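PDB 4R5O: quinonprotein alcohol dehydrogenase-like protein from Bacteroides thetaiotaomicron VPI-5482, which is of unknown function but binds calcium and joins an immunoglobulin-like beta-sandwich domain to a seven-bladed beta-propeller. Local coordinates for residues D70-A75 with T121-C126; V29-E34 with S95-F100; K247-D252 with P265-L270; L224-S229 with V236-T241. All coordinates share one frame; numbering follows the deposited sequence.

Contact 1: residues D70-A75 with T121-C126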
loop_
_atom_site.group_PDB
_atom_site.type_symbol
_atom_site.label_atom_id
_atom_site.label_comp_id
_atom_site.label_asym_id
_atom_site.label_seq_id
_atom_site.Cartn_x
_atom_site.Cartn_y
_atom_site.Cartn_z
ATOM N N ASP A 70 -15.909 7.955 11.890
ATOM C CA ASP A 70 -15.169 9.027 11.224
ATOM C C ASP A 70 -14.007 8.444 10.382
ATOM O O ASP A 70 -13.255 9.194 9.757
ATOM C CB ASP A 70 -14.660 10.052 12.262
ATOM C CG ASP A 70 -13.840 9.510 13.423
ATOM O OD1 ASP A 70 -13.530 8.274 13.427
ATOM O OD2 ASP A 70 -13.521 10.309 14.343
ATOM N N ASN A 71 -13.927 7.107 10.300
ATOM C CA ASN A 71 -12.909 6.419 9.520
ATOM C C ASN A 71 -13.425 5.084 8.956
ATOM O O ASN A 71 -14.208 4.435 9.637
ATOM C CB ASN A 71 -11.683 6.161 10.409
ATOM C CG ASN A 71 -10.354 6.404 9.713
ATOM O OD1 ASN A 71 -10.079 7.522 9.255
ATOM N ND2 ASN A 71 -9.453 5.417 9.716
ATOM N N PRO A 72 -12.993 4.603 7.760
ATOM C CA PRO A 72 -13.393 3.249 7.341
ATOM C C PRO A 72 -13.050 2.249 8.437
ATOM O O PRO A 72 -11.915 2.269 8.916
ATOM C CB PRO A 72 -12.576 3.017 6.061
ATOM C CG PRO A 72 -12.267 4.359 5.565
ATOM C CD PRO A 72 -12.043 5.183 6.793
ATOM N N CYS A 73 -14.036 1.455 8.901
ATOM C CA CYS A 73 -13.820 0.516 10.000
ATOM C C CYS A 73 -14.768 -0.665 9.905
ATOM O O CYS A 73 -15.712 -0.657 9.139
ATOM C CB CYS A 73 -13.987 1.220 11.348
ATOM S SG CYS A 73 -15.677 1.814 11.695
ATOM N N ARG A 74 -14.486 -1.676 10.723
ATOM C CA ARG A 74 -15.231 -2.895 10.986
ATOM C C ARG A 74 -14.842 -3.277 12.396
ATOM O O ARG A 74 -13.665 -3.162 12.738
ATOM C CB ARG A 74 -15.024 -4.021 9.936
ATOM C CG ARG A 74 -13.655 -4.566 9.868
ATOM C CD ARG A 74 -13.583 -5.904 9.189
ATOM N NE ARG A 74 -12.187 -6.358 9.207
ATOM C CZ ARG A 74 -11.756 -7.537 8.790
ATOM N NH1 ARG A 74 -12.610 -8.437 8.329
ATOM N NH2 ARG A 74 -10.462 -7.831 8.844
ATOM N N ALA A 75 -15.826 -3.603 13.248
ATOM C CA ALA A 75 -15.582 -3.922 14.649
ATOM C C ALA A 75 -16.659 -4.830 15.222
ATOM O O ALA A 75 -17.795 -4.813 14.762
ATOM C CB ALA A 75 -15.514 -2.641 15.475
ATOM N N THR A 121 -11.106 14.249 1.208
ATOM C CA THR A 121 -10.895 13.891 2.607
ATOM C C THR A 121 -9.930 12.725 2.712
ATOM O O THR A 121 -10.050 11.748 1.964
ATOM C CB THR A 121 -12.253 13.551 3.277
ATOM O OG1 THR A 121 -13.097 14.703 3.206
ATOM C CG2 THR A 121 -12.111 13.128 4.729
ATOM N N ALA A 122 -8.998 12.840 3.681
ATOM C CA ALA A 122 -8.006 11.842 4.026
ATOM C C ALA A 122 -8.409 11.081 5.263
ATOM O O ALA A 122 -8.866 11.686 6.226
ATOM C CB ALA A 122 -6.667 12.504 4.247
ATOM N N TYR A 123 -8.250 9.761 5.246
ATOM C CA TYR A 123 -8.528 8.884 6.382
ATOM C C TYR A 123 -7.221 8.220 6.761
ATOM O O TYR A 123 -6.653 7.484 5.956
ATOM C CB TYR A 123 -9.641 7.869 6.063
ATOM C CG TYR A 123 -10.927 8.494 5.578
ATOM C CD1 TYR A 123 -11.883 8.954 6.477
ATOM C CD2 TYR A 123 -11.196 8.613 4.218
ATOM C CE1 TYR A 123 -13.064 9.539 6.034
ATOM C CE2 TYR A 123 -12.369 9.211 3.765
ATOM C CZ TYR A 123 -13.303 9.668 4.676
ATOM O OH TYR A 123 -14.463 10.258 4.238
ATOM N N GLN A 124 -6.682 8.571 7.923
ATOM C CA GLN A 124 -5.395 8.051 8.350
ATOM C C GLN A 124 -5.534 6.713 9.043
ATOM O O GLN A 124 -6.425 6.534 9.867
ATOM C CB GLN A 124 -4.683 9.040 9.284
ATOM C CG GLN A 124 -4.219 10.322 8.587
ATOM C CD GLN A 124 -3.427 11.218 9.505
ATOM O OE1 GLN A 124 -3.353 11.022 10.728
ATOM N NE2 GLN A 124 -2.804 12.232 8.933
ATOM N N ASP A 125 -4.633 5.775 8.699
ATOM C CA ASP A 125 -4.471 4.446 9.280
ATOM C C ASP A 125 -5.787 3.646 9.196
ATOM O O ASP A 125 -6.325 3.183 10.190
ATOM C CB ASP A 125 -3.983 4.568 10.743
ATOM C CG ASP A 125 -3.491 3.295 11.392
ATOM O OD1 ASP A 125 -3.272 2.302 10.661
ATOM O OD2 ASP A 125 -3.266 3.306 12.627
ATOM N N CYS A 126 -6.247 3.439 7.979
ATOM C CA CYS A 126 -7.416 2.643 7.663
ATOM C C CYS A 126 -7.116 1.162 7.905
ATOM O O CYS A 126 -8.028 0.340 8.020
ATOM C CB CYS A 126 -7.832 2.898 6.217
ATOM S SG CYS A 126 -8.436 4.580 5.905
#
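Y123 carries its CG beside the backbone N, anti to the carbonyl carbon (chi1 -55°), which sets the ring against P72 CD and N71 OD1; the same choice at C126 places SG at the proline ring. N71 and Y123 slide past each other in opposite directions, amide and ring planes 64° apart. N71 OD1 sits 3.2 Å from Y123 CB and, with D70 O, lies at the edge of the tyrosine ring. N71 ND2 gives a bent hydrogen bond to Q124 O (3.2 Å, 142° at the hydrogen), standing above that carbonyl's plane, and also bonds to S129 OG. P72 crosses Y123 at about a right angle, with CD 3.7 Å from Y123 CB and 3.8 Å from C126 SG. Here the two domains meet: 70-75 leads into strand 74-83 of the immunoglobulin-like sandwich, whereas 121-123 is an edge strand of a propeller sheet. An alanine at N71 would probably leave Q124 O without its amide donor and open a gap beside Y123 CB. D125 OD1 caps the helix 126-129 with a weak bond to A128 N and has its stronger partner in T111 OG1.

Contact 2: residues V29-E34 with S95-F100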
loop_
_atom_site.group_PDB
_atom_site.type_symbol
_atom_site.label_atom_id
_atom_site.label_comp_id
_atom_site.label_asym_id
_atom_site.label_seq_id
_atom_site.Cartn_x
_atom_site.Cartn_y
_atom_site.Cartn_z
ATOM N N VAL A 29 -24.498 -1.127 9.753
ATOM C CA VAL A 29 -23.713 -0.505 8.696
ATOM C C VAL A 29 -24.072 0.997 8.738
ATOM O O VAL A 29 -25.252 1.368 8.681
ATOM C CB VAL A 29 -23.876 -1.161 7.292
ATOM C CG1 VAL A 29 -23.020 -0.448 6.263
ATOM C CG2 VAL A 29 -23.500 -2.635 7.319
ATOM N N LEU A 30 -23.051 1.840 8.921
ATOM C CA LEU A 30 -23.178 3.301 9.019
ATOM C C LEU A 30 -22.420 4.011 7.909
ATOM O O LEU A 30 -21.451 3.470 7.393
ATOM C CB LEU A 30 -22.644 3.822 10.383
ATOM C CG LEU A 30 -23.336 3.304 11.636
ATOM C CD1 LEU A 30 -22.481 2.187 12.335
ATOM C CD2 LEU A 30 -23.663 4.459 12.569
ATOM N N GLU A 31 -22.824 5.248 7.590
ATOM C CA GLU A 31 -22.089 6.065 6.629
ATOM C C GLU A 31 -20.931 6.739 7.323
ATOM O O GLU A 31 -20.994 6.957 8.538
ATOM C CB GLU A 31 -22.992 7.125 5.947
ATOM C CG GLU A 31 -24.177 6.584 5.162
ATOM C CD GLU A 31 -23.904 5.670 3.985
ATOM O OE1 GLU A 31 -22.841 5.812 3.336
ATOM O OE2 GLU A 31 -24.796 4.848 3.674
ATOM N N LEU A 32 -19.876 7.092 6.565
ATOM C CA LEU A 32 -18.774 7.872 7.129
ATOM C C LEU A 32 -19.360 9.202 7.591
ATOM O O LEU A 32 -20.194 9.788 6.890
ATOM C CB LEU A 32 -17.615 8.044 6.126
ATOM C CG LEU A 32 -16.786 6.797 5.832
ATOM C CD1 LEU A 32 -15.989 6.954 4.554
ATOM C CD2 LEU A 32 -15.905 6.411 7.019
ATOM N N GLY A 33 -19.050 9.578 8.819
ATOM C CA GLY A 33 -19.604 10.793 9.406
ATOM C C GLY A 33 -20.743 10.544 10.383
ATOM O O GLY A 33 -21.004 11.403 11.226
ATOM N N GLU A 34 -21.431 9.366 10.286
ATOM C CA GLU A 34 -22.521 8.998 11.183
ATOM C C GLU A 34 -21.980 8.514 12.532
ATOM O O GLU A 34 -20.796 8.168 12.638
ATOM C CB GLU A 34 -23.429 7.927 10.579
ATOM C CG GLU A 34 -24.153 8.335 9.306
ATOM C CD GLU A 34 -25.227 7.389 8.786
ATOM O OE1 GLU A 34 -25.445 6.305 9.383
ATOM O OE2 GLU A 34 -25.891 7.767 7.794
ATOM N N SER A 95 -19.803 -1.673 11.029
ATOM C CA SER A 95 -18.880 -1.340 9.952
ATOM C C SER A 95 -19.351 -0.098 9.252
ATOM O O SER A 95 -20.513 0.264 9.359
ATOM C CB SER A 95 -18.750 -2.503 8.966
ATOM O OG SER A 95 -19.997 -2.799 8.359
ATOM N N SER A 96 -18.444 0.558 8.539
ATOM C CA SER A 96 -18.705 1.753 7.741
ATOM C C SER A 96 -19.080 1.371 6.316
ATOM O O SER A 96 -18.551 0.392 5.794
ATOM C CB SER A 96 -17.476 2.666 7.736
ATOM O OG SER A 96 -16.317 1.968 7.305
ATOM N N ASN A 97 -19.965 2.138 5.687
ATOM C CA ASN A 97 -20.342 1.941 4.294
ATOM C C ASN A 97 -19.431 2.836 3.466
ATOM O O ASN A 97 -19.781 3.973 3.141
ATOM C CB ASN A 97 -21.849 2.217 4.060
ATOM C CG ASN A 97 -22.298 2.034 2.625
ATOM O OD1 ASN A 97 -21.786 1.192 1.882
ATOM N ND2 ASN A 97 -23.285 2.796 2.200
ATOM N N HIS A 98 -18.225 2.359 3.202
ATOM C CA HIS A 98 -17.242 3.130 2.445
ATOM C C HIS A 98 -16.939 2.418 1.103
ATOM O O HIS A 98 -17.220 1.226 0.944
ATOM C CB HIS A 98 -15.953 3.357 3.272
ATOM C CG HIS A 98 -15.244 2.094 3.637
ATOM N ND1 HIS A 98 -15.580 1.382 4.774
ATOM C CD2 HIS A 98 -14.252 1.443 2.988
ATOM C CE1 HIS A 98 -14.776 0.334 4.784
ATOM N NE2 HIS A 98 -13.961 0.328 3.728
ATOM N N ASN A 99 -16.381 3.179 0.145
ATOM C CA ASN A 99 -16.029 2.692 -1.176
ATOM C C ASN A 99 -14.599 3.134 -1.480
ATOM O O ASN A 99 -14.335 4.331 -1.697
ATOM C CB ASN A 99 -17.050 3.214 -2.205
ATOM C CG ASN A 99 -16.913 2.686 -3.618
ATOM O OD1 ASN A 99 -16.026 1.912 -3.972
ATOM N ND2 ASN A 99 -17.826 3.095 -4.460
ATOM N N PHE A 100 -13.672 2.169 -1.452
ATOM C CA PHE A 100 -12.250 2.457 -1.653
ATOM C C PHE A 100 -11.907 2.625 -3.152
ATOM O O PHE A 100 -10.737 2.812 -3.486
ATOM C CB PHE A 100 -11.363 1.385 -1.021
ATOM C CG PHE A 100 -11.200 1.477 0.483
ATOM C CD1 PHE A 100 -11.031 2.715 1.109
ATOM C CD2 PHE A 100 -11.028 0.328 1.249
ATOM C CE1 PHE A 100 -10.763 2.802 2.483
ATOM C CE2 PHE A 100 -10.746 0.414 2.620
ATOM C CZ PHE A 100 -10.610 1.650 3.228
HETATM O O HOH W 1 -20.088 6.465 3.902
#
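E31 and N97 lie side by side, pointing the same way, and N97 ND2 donates a nearly straight bond to E31 OE2 (2.9 Å, 166°). That oxygen is met on its syn side, 25° out of the carboxylate plane, while the acceptor lies in the amide plane. A water bridges E31 OE1, L32 N and N97 O. Next to this pair V29 CG1 packs 3.7 Å from N97 CB. L30 holds the backbones together, its N bonding S95 O at 3.0 Å and its O accepting from N97 N. The pairing is parallel: edge strand 28-31 adds to 86-97 in the mixed sheet, as the first strand often does to the last in immunoglobulin-like folds. Further out, L32 reaches over with CD1 3.8 Å from H98 CB and CD2 4.1 Å from S96 CB, at the start of a type II turn from E31 to E34 whose backbone angles at G33 call for glycine. S96 OG, placed between its backbone N and carbonyl carbon (chi1 54°), is hydrogen-bonded to H98 ND1 at 2.7 Å and accepts from C73 N. H98 CD2 in turn stands 3.5 Å above the centre of the F100 ring, which meets F105 edge-to-face.

Contact 3: residues K247-D252 with P265-L270. With CA (calcium ion), chain K.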
loop_
_atom_site.group_PDB
_atom_site.type_symbol
_atom_site.label_atom_id
_atom_site.label_comp_id
_atom_site.label_asym_id
_atom_site.label_seq_id
_atom_site.Cartn_x
_atom_site.Cartn_y
_atom_site.Cartn_z
ATOM N N LYS A 247 24.546 -3.719 -14.916
ATOM C CA LYS A 247 23.684 -3.892 -16.075
ATOM C C LYS A 247 22.372 -4.507 -15.674
ATOM O O LYS A 247 22.352 -5.270 -14.701
ATOM C CB LYS A 247 24.354 -4.763 -17.139
ATOM C CG LYS A 247 25.417 -4.046 -17.925
ATOM C CD LYS A 247 26.063 -4.981 -18.883
ATOM C CE LYS A 247 27.120 -4.313 -19.718
ATOM N NZ LYS A 247 28.159 -3.619 -18.901
ATOM N N VAL A 248 21.275 -4.210 -16.428
ATOM C CA VAL A 248 19.981 -4.864 -16.218
ATOM C C VAL A 248 20.231 -6.349 -16.407
ATOM O O VAL A 248 20.931 -6.738 -17.344
ATOM C CB VAL A 248 18.829 -4.317 -17.125
ATOM C CG1 VAL A 248 17.602 -5.223 -17.104
ATOM C CG2 VAL A 248 18.438 -2.905 -16.739
ATOM N N LYS A 249 19.721 -7.165 -15.486
ATOM C CA LYS A 249 19.869 -8.616 -15.558
ATOM C C LYS A 249 18.518 -9.272 -15.594
ATOM O O LYS A 249 17.572 -8.758 -15.007
ATOM C CB LYS A 249 20.681 -9.122 -14.377
ATOM C CG LYS A 249 22.105 -8.579 -14.417
ATOM C CD LYS A 249 22.923 -8.989 -13.231
ATOM C CE LYS A 249 24.137 -8.124 -13.118
ATOM N NZ LYS A 249 23.755 -6.745 -12.719
ATOM N N TYR A 250 18.391 -10.371 -16.327
ATOM C CA TYR A 250 17.113 -11.065 -16.323
ATOM C C TYR A 250 17.347 -12.559 -16.017
ATOM O O TYR A 250 18.441 -13.098 -16.222
ATOM C CB TYR A 250 16.297 -10.867 -17.617
ATOM C CG TYR A 250 16.899 -11.413 -18.890
ATOM C CD1 TYR A 250 16.663 -12.727 -19.288
ATOM C CD2 TYR A 250 17.592 -10.585 -19.762
ATOM C CE1 TYR A 250 17.159 -13.220 -20.490
ATOM C CE2 TYR A 250 18.095 -11.065 -20.968
ATOM C CZ TYR A 250 17.866 -12.381 -21.335
ATOM O OH TYR A 250 18.377 -12.877 -22.517
ATOM N N TYR A 251 16.311 -13.171 -15.447
ATOM C CA TYR A 251 16.205 -14.568 -15.033
ATOM C C TYR A 251 14.993 -15.178 -15.730
ATOM O O TYR A 251 14.128 -14.445 -16.208
ATOM C CB TYR A 251 16.098 -14.653 -13.484
ATOM C CG TYR A 251 17.240 -13.990 -12.734
ATOM C CD1 TYR A 251 17.284 -12.606 -12.576
ATOM C CD2 TYR A 251 18.240 -14.750 -12.122
ATOM C CE1 TYR A 251 18.353 -11.985 -11.931
ATOM C CE2 TYR A 251 19.288 -14.141 -11.424
ATOM C CZ TYR A 251 19.338 -12.755 -11.331
ATOM O OH TYR A 251 20.365 -12.114 -10.668
ATOM N N ASP A 252 14.933 -16.500 -15.815
ATOM C CA ASP A 252 13.801 -17.174 -16.442
ATOM C C ASP A 252 12.759 -17.472 -15.367
ATOM O O ASP A 252 13.121 -18.037 -14.333
ATOM C CB ASP A 252 14.278 -18.446 -17.159
ATOM C CG ASP A 252 13.206 -19.149 -17.934
ATOM O OD1 ASP A 252 12.889 -18.690 -19.052
ATOM O OD2 ASP A 252 12.706 -20.186 -17.445
ATOM N N PRO A 265 19.766 -19.759 -10.339
ATOM C CA PRO A 265 19.363 -19.784 -11.752
ATOM C C PRO A 265 20.296 -18.948 -12.641
ATOM O O PRO A 265 21.065 -18.128 -12.151
ATOM C CB PRO A 265 17.957 -19.188 -11.707
ATOM C CG PRO A 265 18.005 -18.208 -10.569
ATOM C CD PRO A 265 19.004 -18.739 -9.575
ATOM N N ALA A 266 20.229 -19.176 -13.956
ATOM C CA ALA A 266 21.026 -18.456 -14.946
ATOM C C ALA A 266 20.579 -16.996 -15.036
ATOM O O ALA A 266 19.381 -16.693 -15.049
ATOM C CB ALA A 266 20.924 -19.123 -16.303
ATOM N N VAL A 267 21.558 -16.101 -15.091
ATOM C CA VAL A 267 21.335 -14.674 -15.156
ATOM C C VAL A 267 21.992 -14.172 -16.421
ATOM O O VAL A 267 23.120 -14.526 -16.717
ATOM C CB VAL A 267 21.823 -13.942 -13.874
ATOM C CG1 VAL A 267 23.254 -14.291 -13.485
ATOM C CG2 VAL A 267 21.615 -12.438 -13.961
ATOM N N THR A 268 21.247 -13.401 -17.201
ATOM C CA THR A 268 21.711 -12.817 -18.451
ATOM C C THR A 268 21.666 -11.322 -18.329
ATOM O O THR A 268 20.698 -10.795 -17.777
ATOM C CB THR A 268 20.842 -13.314 -19.589
ATOM O OG1 THR A 268 20.746 -14.724 -19.502
ATOM C CG2 THR A 268 21.326 -12.852 -20.951
ATOM N N GLU A 269 22.674 -10.633 -18.853
ATOM C CA GLU A 269 22.733 -9.174 -18.849
ATOM C C GLU A 269 22.238 -8.615 -20.160
ATOM O O GLU A 269 22.433 -9.227 -21.212
ATOM C CB GLU A 269 24.157 -8.656 -18.581
ATOM C CG GLU A 269 24.704 -8.914 -17.184
ATOM C CD GLU A 269 26.133 -8.444 -16.972
ATOM O OE1 GLU A 269 26.829 -8.171 -17.977
ATOM O OE2 GLU A 269 26.582 -8.419 -15.803
ATOM N N LEU A 270 21.576 -7.462 -20.081
ATOM C CA LEU A 270 21.138 -6.628 -21.198
ATOM C C LEU A 270 22.066 -5.445 -21.260
ATOM O O LEU A 270 22.594 -5.059 -20.221
ATOM C CB LEU A 270 19.651 -6.189 -21.083
ATOM C CG LEU A 270 18.567 -7.250 -21.298
ATOM C CD1 LEU A 270 17.197 -6.655 -21.046
ATOM C CD2 LEU A 270 18.620 -7.832 -22.708
HETATM CA CA CA K . 11.010 -19.258 -20.593
HETATM O O HOH W 2 11.278 -21.228 -19.434
HETATM O O HOH W 3 10.868 -16.981 -22.305
HETATM O O HOH W 4 13.152 -20.457 -21.339
HETATM O O HOH W 5 8.696 -18.817 -19.106
#
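Y250 and Y251 each carry a neighbour on one ring face. T268 CB lies over the Y250 ring, 3.8 Å from its centroid in a CH-pi contact, and L270 CD2 comes to the ring's edge, 3.7 Å from CE2. V267 CG2 covers a face of Y251 at 4.0 Å from the centroid, while P265 CG approaches CD2 obliquely. The Y250 ring also meets F307 edge-to-face. An alanine in place of Y250 would probably leave T268 CB and L270 CD2 without their ring and open a gap beside F307. The strands are antiparallel, closing the outer side of a propeller blade: Y250 and T268 form a hydrogen-bonded pair, Y250 N to T268 O 2.8 Å and T268 N to Y250 O 3.0 Å. K249 NZ bends back to K247 O (chi4 70°) and forms a salt bridge with D240; E269 OE2 stays 4.5 Å from K249 NZ, beyond one. D252 OD1 binds the calcium at 2.5 Å, with four waters, and OD2 accepts from one of these waters and from E255 N of helix 253-258, which D252 caps. D252 OD1 also accepts from K235 NZ, a lysine that probably offsets part of the carboxylate's charge.

Contact 4: residues L224-S229 with V236-T241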
loop_
_atom_site.group_PDB
_atom_site.type_symbol
_atom_site.label_atom_id
_atom_site.label_comp_id
_atom_site.label_asym_id
_atom_site.label_seq_id
_atom_site.Cartn_x
_atom_site.Cartn_y
_atom_site.Cartn_z
ATOM N N LEU A 224 22.485 -8.912 -2.790
ATOM C CA LEU A 224 21.807 -9.005 -4.098
ATOM C C LEU A 224 20.323 -8.719 -3.876
ATOM O O LEU A 224 19.642 -9.472 -3.189
ATOM C CB LEU A 224 22.029 -10.352 -4.832
ATOM C CG LEU A 224 21.167 -10.620 -6.102
ATOM C CD1 LEU A 224 21.413 -9.596 -7.168
ATOM C CD2 LEU A 224 21.406 -11.997 -6.646
ATOM N N CYS A 225 19.847 -7.632 -4.458
ATOM C CA CYS A 225 18.501 -7.143 -4.297
ATOM C C CYS A 225 17.926 -6.666 -5.632
ATOM O O CYS A 225 18.592 -5.929 -6.359
ATOM C CB CYS A 225 18.492 -6.009 -3.268
ATOM S SG CYS A 225 16.834 -5.425 -2.840
ATOM N N PHE A 226 16.659 -7.028 -5.923
ATOM C CA PHE A 226 15.995 -6.462 -7.092
ATOM C C PHE A 226 15.243 -5.251 -6.583
ATOM O O PHE A 226 14.114 -5.392 -6.101
ATOM C CB PHE A 226 15.080 -7.453 -7.869
ATOM C CG PHE A 226 15.566 -8.811 -8.329
ATOM C CD1 PHE A 226 16.922 -9.137 -8.300
ATOM C CD2 PHE A 226 14.669 -9.755 -8.830
ATOM C CE1 PHE A 226 17.367 -10.408 -8.694
ATOM C CE2 PHE A 226 15.120 -11.006 -9.282
ATOM C CZ PHE A 226 16.462 -11.336 -9.178
ATOM N N TYR A 227 15.876 -4.068 -6.617
ATOM C CA TYR A 227 15.250 -2.817 -6.142
ATOM C C TYR A 227 14.010 -2.572 -6.942
ATOM O O TYR A 227 13.022 -2.116 -6.393
ATOM C CB TYR A 227 16.222 -1.627 -6.216
ATOM C CG TYR A 227 17.423 -1.835 -5.319
ATOM C CD1 TYR A 227 17.300 -1.780 -3.932
ATOM C CD2 TYR A 227 18.670 -2.149 -5.851
ATOM C CE1 TYR A 227 18.391 -2.014 -3.099
ATOM C CE2 TYR A 227 19.767 -2.377 -5.026
ATOM C CZ TYR A 227 19.624 -2.296 -3.651
ATOM O OH TYR A 227 20.686 -2.529 -2.822
ATOM N N ASN A 228 14.035 -2.971 -8.224
ATOM C CA ASN A 228 12.929 -2.920 -9.172
ATOM C C ASN A 228 13.025 -4.082 -10.090
ATOM O O ASN A 228 14.132 -4.489 -10.447
ATOM C CB ASN A 228 12.909 -1.610 -9.968
ATOM C CG ASN A 228 12.816 -0.393 -9.121
ATOM O OD1 ASN A 228 11.746 -0.015 -8.651
ATOM N ND2 ASN A 228 13.968 0.159 -8.815
ATOM N N SER A 229 11.877 -4.626 -10.466
ATOM C CA SER A 229 11.763 -5.780 -11.357
ATOM C C SER A 229 10.417 -5.749 -12.082
ATOM O O SER A 229 9.568 -4.911 -11.763
ATOM C CB SER A 229 11.941 -7.086 -10.585
ATOM O OG SER A 229 11.035 -7.187 -9.502
ATOM N N VAL A 236 12.186 -12.375 -15.746
ATOM C CA VAL A 236 12.204 -11.381 -14.682
ATOM C C VAL A 236 13.323 -10.388 -14.986
ATOM O O VAL A 236 14.493 -10.759 -14.917
ATOM C CB VAL A 236 12.360 -11.987 -13.264
ATOM C CG1 VAL A 236 12.384 -10.886 -12.200
ATOM C CG2 VAL A 236 11.273 -13.013 -12.968
ATOM N N LEU A 237 12.981 -9.149 -15.343
ATOM C CA LEU A 237 13.972 -8.081 -15.566
ATOM C C LEU A 237 14.293 -7.447 -14.240
ATOM O O LEU A 237 13.362 -7.177 -13.501
ATOM C CB LEU A 237 13.441 -7.044 -16.567
ATOM C CG LEU A 237 13.257 -7.552 -17.977
ATOM C CD1 LEU A 237 12.365 -6.632 -18.792
ATOM C CD2 LEU A 237 14.598 -7.725 -18.647
ATOM N N SER A 238 15.574 -7.245 -13.891
ATOM C CA SER A 238 15.876 -6.647 -12.592
ATOM C C SER A 238 16.868 -5.448 -12.674
ATOM O O SER A 238 17.760 -5.390 -13.527
ATOM C CB SER A 238 16.455 -7.688 -11.642
ATOM O OG SER A 238 17.742 -8.107 -12.059
ATOM N N ASN A 239 16.644 -4.494 -11.757
ATOM C CA ASN A 239 17.463 -3.355 -11.380
ATOM C C ASN A 239 18.020 -3.681 -10.017
ATOM O O ASN A 239 17.241 -3.761 -9.065
ATOM C CB ASN A 239 16.658 -2.054 -11.408
ATOM C CG ASN A 239 17.310 -0.907 -10.679
ATOM O OD1 ASN A 239 16.697 -0.302 -9.816
ATOM N ND2 ASN A 239 18.594 -0.666 -10.906
ATOM N N ASP A 240 19.331 -3.968 -9.926
ATOM C CA ASP A 240 19.951 -4.422 -8.697
ATOM C C ASP A 240 21.004 -3.437 -8.190
ATOM O O ASP A 240 21.865 -3.832 -7.405
ATOM C CB ASP A 240 20.590 -5.810 -8.926
ATOM C CG ASP A 240 21.565 -5.959 -10.096
ATOM O OD1 ASP A 240 22.201 -4.954 -10.478
ATOM O OD2 ASP A 240 21.739 -7.098 -10.579
ATOM N N THR A 241 20.901 -2.155 -8.578
ATOM C CA THR A 241 21.875 -1.164 -8.156
ATOM C C THR A 241 21.202 0.151 -7.714
ATOM O O THR A 241 20.153 0.520 -8.242
ATOM C CB THR A 241 22.848 -0.905 -9.287
ATOM O OG1 THR A 241 23.892 -0.098 -8.785
ATOM C CG2 THR A 241 22.200 -0.263 -10.512
#
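A classic beta bulge sits at the mouth of the hairpin formed by strands 228-232 and 235-239, neighbouring strands of a propeller blade: Y227 and N228 both face N239. N239 O receives two weak bonds, from Y227 N (2.8 Å, bent to 123°) and from N228 N (3.4 Å), whereas N239 N returns a straight one to N228 O. The two asparagines lie side by side, amide planes 12° apart. N228 ND2 donates to N239 OD1 at 2.9 Å, in the carbonyl plane on a lone pair; N239 CG stands anti to its backbone N (chi1 164°). On the other face of the sheet S238 CB rests on the F226 ring, 3.8 Å from the centroid in a CH-pi contact, and V236 CG1 packs 4.0 Å from F226 CE2. Y227 turns its edge to the backbone that follows strand 235-239, CE2 3.5 Å from D240 O and CD2 equally near T241 N, with C225 SG, two residues earlier, over one face and its OH bonded to H324 ND1. N239 OD1 also accepts from I278 N, and N239 ND2 gives to Q274 OE1 and, weakly, to T241 O, while N228 ND2 has a second partner in T328 OG1. With both ends of the buried N239 amide engaged, its rotation is probably fixed and the bulge tied to strand 272-274 and to the chain just after it.

How the contacts relate
Along the chain the segments of contacts 1 and 2 alternate, and contact 4 closes before contact 3 opens. Contacts 1 and 2, centres 9 Å apart, share the sandwich sheet through adjacent strands 74-83 and 86-97, and touch where L32 CD2 packs against N71 and P72. Contacts 3 and 4, 10 Å apart, lie in one blade, where strands 235-239 and 246-252 pair and the rings of Y251 and F226 meet. The two groups stand on opposite sides of the chain's centre, contacts 2 and 3 about 48 Å apart between centres, so contact 1 spans the domain junction with contact 2 just inside the sandwich, and the other pair lies in a blade far from it.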